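Dihydropteroate synthase (Xanthomonas albilineans GPE PC73, PDB 6DAY) probably catalyses the condensation of 4-aminobenzoate with 6-hydroxymethyl-7,8-dihydropterin diphosphate to give 7,8-dihydropteroate, the precursor of folates. Local coordinates at residues 77-82 with 105-110. Numbering follows the deposited sequence.
Sequences EEELRR and PEVMRA. With PAB (4-aminobenzoic acid), chain F.
Val107 meets Leu80 and Glu79 where two neighbouring helices of the dihydropteroate synthase TIM barrel, 76-93 and 105-114, pack side by side outside the parallel strands. Their segments run nearly parallel, with axes 10.1 Å apart at an angle of 24°. With its CG anti to the carbonyl carbon (chi1 -67°), Leu80 passes alongside Val107, the two side chains pointing opposite ways, and brings CD2 between two residues one helical turn apart, 3.9 Å from Val107 CG2 and 3.8 Å from Ala110 CB. The same CG2 methyl of Val107 also serves Glu79, whose extended chain crosses the valine at about a right angle and lays its carboxylate against it, Glu79 OE1 standing 3.7 Å from Val107 CG2. The polar needs of this buried carboxylate are met by Lys104, in a salt bridge to OE1, and by Thr102, which hydrogen-bonds OE2; both lie just before helix 105-114. Around the other side of helix 76-93, Glu78 bends at chi2, turning its carboxylate back to bridge two arginines. Arg81 NE reaches OE1 in a long, weak bond, while a second salt bridge joins Glu78 to Arg82, itself also bound to Gly64 O. Arg81 continues to Asp31 of the second subunit, and Phe33 of that subunit packs on Leu80. A 4-aminobenzoate, hydrogen-bonded to Ala73 O and to His48 ND1 of the second subunit, lies beside the network, its C2 approached obliquely by Arg82 NH2 at 3.2 Å. Arg82 NE donates to the anti lone pair of Glu78 OE2 at 2.9 Å, the oxygen lying 18° out of the guanidinium plane.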
ATOM      1  N   GLU D  77       5.068  -3.615  27.491  1.00 26.40           N
ATOM      2  CA  GLU D  77       4.836  -5.039  27.237  1.00 29.33           C
ATOM      3  C   GLU D  77       4.450  -5.276  25.783  1.00 43.08           C
ATOM      4  O   GLU D  77       4.922  -6.225  25.162  1.00 25.82           O
ATOM      5  CB  GLU D  77       3.749  -5.595  28.190  1.00 32.39           C
ATOM      6  N   GLU D  78       3.649  -4.386  25.207  1.00 25.02           N
ATOM      7  CA  GLU D  78       3.236  -4.546  23.813  1.00 26.45           C
ATOM      8  C   GLU D  78       4.380  -4.220  22.861  1.00 27.21           C
ATOM      9  O   GLU D  78       4.557  -4.906  21.852  1.00 26.68           O
ATOM     10  CB  GLU D  78       2.009  -3.669  23.529  1.00 26.46           C
ATOM     11  CG  GLU D  78       1.542  -3.677  22.066  1.00 29.13           C
ATOM     12  CD  GLU D  78       1.080  -5.029  21.574  1.00 45.07           C
ATOM     13  OE1 GLU D  78       0.595  -5.841  22.399  1.00 41.13           O
ATOM     14  OE2 GLU D  78       1.192  -5.273  20.354  1.00 37.04           O
ATOM     15  N   GLU D  79       5.174  -3.193  23.189  1.00 25.29           N
ATOM     16  CA  GLU D  79       6.318  -2.849  22.352  1.00 22.84           C
ATOM     17  C   GLU D  79       7.276  -4.029  22.258  1.00 22.42           C
ATOM     18  O   GLU D  79       7.749  -4.373  21.167  1.00 22.20           O
ATOM     19  CB  GLU D  79       7.012  -1.597  22.912  1.00 23.79           C
ATOM     20  CG  GLU D  79       8.044  -1.034  21.946  1.00 28.05           C
ATOM     21  CD  GLU D  79       8.717   0.251  22.436  1.00 42.01           C
ATOM     22  OE1 GLU D  79       8.338   0.783  23.504  1.00 40.15           O
ATOM     23  OE2 GLU D  79       9.633   0.726  21.735  1.00 28.97           O
ATOM     24  N   LEU D  80       7.521  -4.708  23.391  1.00 22.06           N
ATOM     25  CA  LEU D  80       8.364  -5.901  23.380  1.00 22.40           C
ATOM     26  C   LEU D  80       7.735  -7.019  22.553  1.00 35.98           C
ATOM     27  O   LEU D  80       8.434  -7.703  21.798  1.00 23.26           O
ATOM     28  CB  LEU D  80       8.595  -6.410  24.823  1.00 21.39           C
ATOM     29  CG  LEU D  80       9.418  -5.479  25.715  1.00 22.90           C
ATOM     30  CD1 LEU D  80       9.319  -5.908  27.189  1.00 28.91           C
ATOM     31  CD2 LEU D  80      10.860  -5.515  25.234  1.00 26.31           C
ATOM     32  N   ARG D  81       6.411  -7.219  22.671  1.00 25.51           N
ATOM     33  CA  ARG D  81       5.758  -8.277  21.903  1.00 26.42           C
ATOM     34  C   ARG D  81       5.881  -8.023  20.410  1.00 29.92           C
ATOM     35  O   ARG D  81       5.858  -8.961  19.613  1.00 26.96           O
ATOM     36  CB  ARG D  81       4.267  -8.390  22.279  1.00 29.24           C
ATOM     37  CG  ARG D  81       3.973  -9.445  23.293  1.00 50.20           C
ATOM     38  CD  ARG D  81       2.485  -9.721  23.358  1.00 64.73           C
ATOM     39  NE  ARG D  81       1.772  -8.640  24.019  1.00 56.73           N
ATOM     40  CZ  ARG D  81       1.745  -8.471  25.334  1.00 91.99           C
ATOM     41  NH1 ARG D  81       2.410  -9.310  26.113  1.00 45.41           N
ATOM     42  NH2 ARG D  81       1.066  -7.467  25.871  1.00 87.42           N
ATOM     43  N   ARG D  82       6.069  -6.776  20.022  1.00 24.40           N
ATOM     44  CA  ARG D  82       6.195  -6.448  18.600  1.00 22.40           C
ATOM     45  C   ARG D  82       7.625  -6.603  18.118  1.00 22.06           C
ATOM     46  O   ARG D  82       7.873  -7.280  17.120  1.00 27.62           O
ATOM     47  CB  ARG D  82       5.725  -5.021  18.382  1.00 20.33           C
ATOM     48  CG  ARG D  82       4.241  -4.852  18.580  1.00 24.02           C
ATOM     49  CD  ARG D  82       3.870  -3.398  18.478  1.00 29.10           C
ATOM     50  NE  ARG D  82       2.438  -3.228  18.708  1.00 28.12           N
ATOM     51  CZ  ARG D  82       1.791  -2.082  18.556  1.00 33.56           C
ATOM     52  NH1 ARG D  82       2.457  -0.997  18.168  1.00 35.82           N
ATOM     53  NH2 ARG D  82       0.479  -2.026  18.789  1.00 35.11           N
ATOM     54  N   PRO D 105      14.391   2.152  28.016  1.00 27.25           N
ATOM     55  CA  PRO D 105      15.575   1.344  28.330  1.00 22.69           C
ATOM     56  C   PRO D 105      15.270  -0.142  28.403  1.00 22.61           C
ATOM     57  O   PRO D 105      16.135  -0.959  28.071  1.00 24.27           O
ATOM     58  CB  PRO D 105      16.048   1.911  29.678  1.00 26.16           C
ATOM     59  CG  PRO D 105      14.883   2.723  30.209  1.00 32.33           C
ATOM     60  CD  PRO D 105      14.129   3.210  28.988  1.00 25.89           C
ATOM     61  N   GLU D 106      14.066  -0.525  28.840  1.00 25.59           N
ATOM     62  CA  GLU D 106      13.752  -1.943  28.927  1.00 28.85           C
ATOM     63  C   GLU D 106      13.769  -2.592  27.556  1.00 24.45           C
ATOM     64  O   GLU D 106      14.226  -3.740  27.412  1.00 24.26           O
ATOM     65  CB  GLU D 106      12.361  -2.134  29.563  1.00 30.82           C
ATOM     66  CG  GLU D 106      12.183  -1.548  30.982  1.00 33.52           C
ATOM     67  CD  GLU D 106      11.654  -0.096  31.005  1.00 95.54           C
ATOM     68  OE1 GLU D 106      11.925   0.735  30.084  1.00 32.14           O
ATOM     69  OE2 GLU D 106      10.958   0.220  31.988  1.00 58.83           O
ATOM     70  N   VAL D 107      13.306  -1.858  26.532  1.00 27.23           N
ATOM     71  CA  VAL D 107      13.298  -2.364  25.161  1.00 22.55           C
ATOM     72  C   VAL D 107      14.703  -2.336  24.577  1.00 20.68           C
ATOM     73  O   VAL D 107      15.120  -3.296  23.925  1.00 23.33           O
ATOM     74  CB  VAL D 107      12.310  -1.565  24.293  1.00 21.96           C
ATOM     75  CG1 VAL D 107      12.317  -2.093  22.825  1.00 23.04           C
ATOM     76  CG2 VAL D 107      10.882  -1.602  24.871  1.00 21.97           C
ATOM     77  N   MET D 108      15.481  -1.279  24.875  1.00 24.54           N
ATOM     78  CA  MET D 108      16.876  -1.251  24.421  1.00 22.30           C
ATOM     79  C   MET D 108      17.620  -2.477  24.922  1.00 24.19           C
ATOM     80  O   MET D 108      18.281  -3.183  24.152  1.00 24.72           O
ATOM     81  CB  MET D 108      17.594   0.012  24.940  1.00 24.22           C
ATOM     82  CG  MET D 108      16.917   1.321  24.503  1.00 29.14           C
ATOM     83  SD  MET D 108      17.783   2.762  25.232  1.00 29.07           S
ATOM     84  CE  MET D 108      16.675   4.095  24.752  1.00 27.75           C
ATOM     85  N   ARG D 109      17.514  -2.767  26.241  1.00 22.07           N
ATOM     86  CA  ARG D 109      18.242  -3.916  26.749  1.00 21.60           C
ATOM     87  C   ARG D 109      17.725  -5.224  26.165  1.00 27.63           C
ATOM     88  O   ARG D 109      18.519  -6.101  25.819  1.00 24.33           O
ATOM     89  CB  ARG D 109      18.178  -3.951  28.276  1.00 23.40           C
ATOM     90  CG  ARG D 109      18.896  -2.770  28.934  1.00 25.26           C
ATOM     91  CD  ARG D 109      18.741  -2.932  30.504  1.00 29.70           C
ATOM     92  NE  ARG D 109      19.305  -1.792  31.220  1.00 33.87           N
ATOM     93  CZ  ARG D 109      20.586  -1.684  31.545  1.00 41.77           C
ATOM     94  NH1 ARG D 109      21.431  -2.654  31.216  1.00 28.82           N
ATOM     95  NH2 ARG D 109      21.024  -0.606  32.187  1.00 47.05           N
ATOM     96  N   ALA D 110      16.396  -5.404  26.095  1.00 23.51           N
ATOM     97  CA  ALA D 110      15.881  -6.669  25.562  1.00 24.65           C
ATOM     98  C   ALA D 110      16.198  -6.831  24.071  1.00 24.45           C
ATOM     99  O   ALA D 110      16.482  -7.948  23.605  1.00 23.22           O
ATOM    100  CB  ALA D 110      14.363  -6.751  25.760  1.00 24.54           C
TER
HETATM  101  C1' PAB F 402      -2.763  -2.984  22.031  1.00 63.76           C
HETATM  102  O1' PAB F 402      -3.326  -3.397  23.064  1.00 63.38           O
HETATM  103  O2' PAB F 402      -2.558  -3.766  21.074  1.00 63.86           O
HETATM  104  C1  PAB F 402      -2.325  -1.529  21.953  1.00 64.40           C
HETATM  105  C2  PAB F 402      -1.900  -1.010  20.743  1.00 65.53           C
HETATM  106  C3  PAB F 402      -1.497   0.313  20.669  1.00 66.00           C
HETATM  107  C4  PAB F 402      -1.527   1.111  21.801  1.00 65.84           C
HETATM  108  C5  PAB F 402      -1.964   0.589  23.010  1.00 65.24           C
HETATM  109  C6  PAB F 402      -2.358  -0.735  23.084  1.00 64.42           C
HETATM  110  N4  PAB F 402      -1.113   2.496  21.709  1.00 66.23           N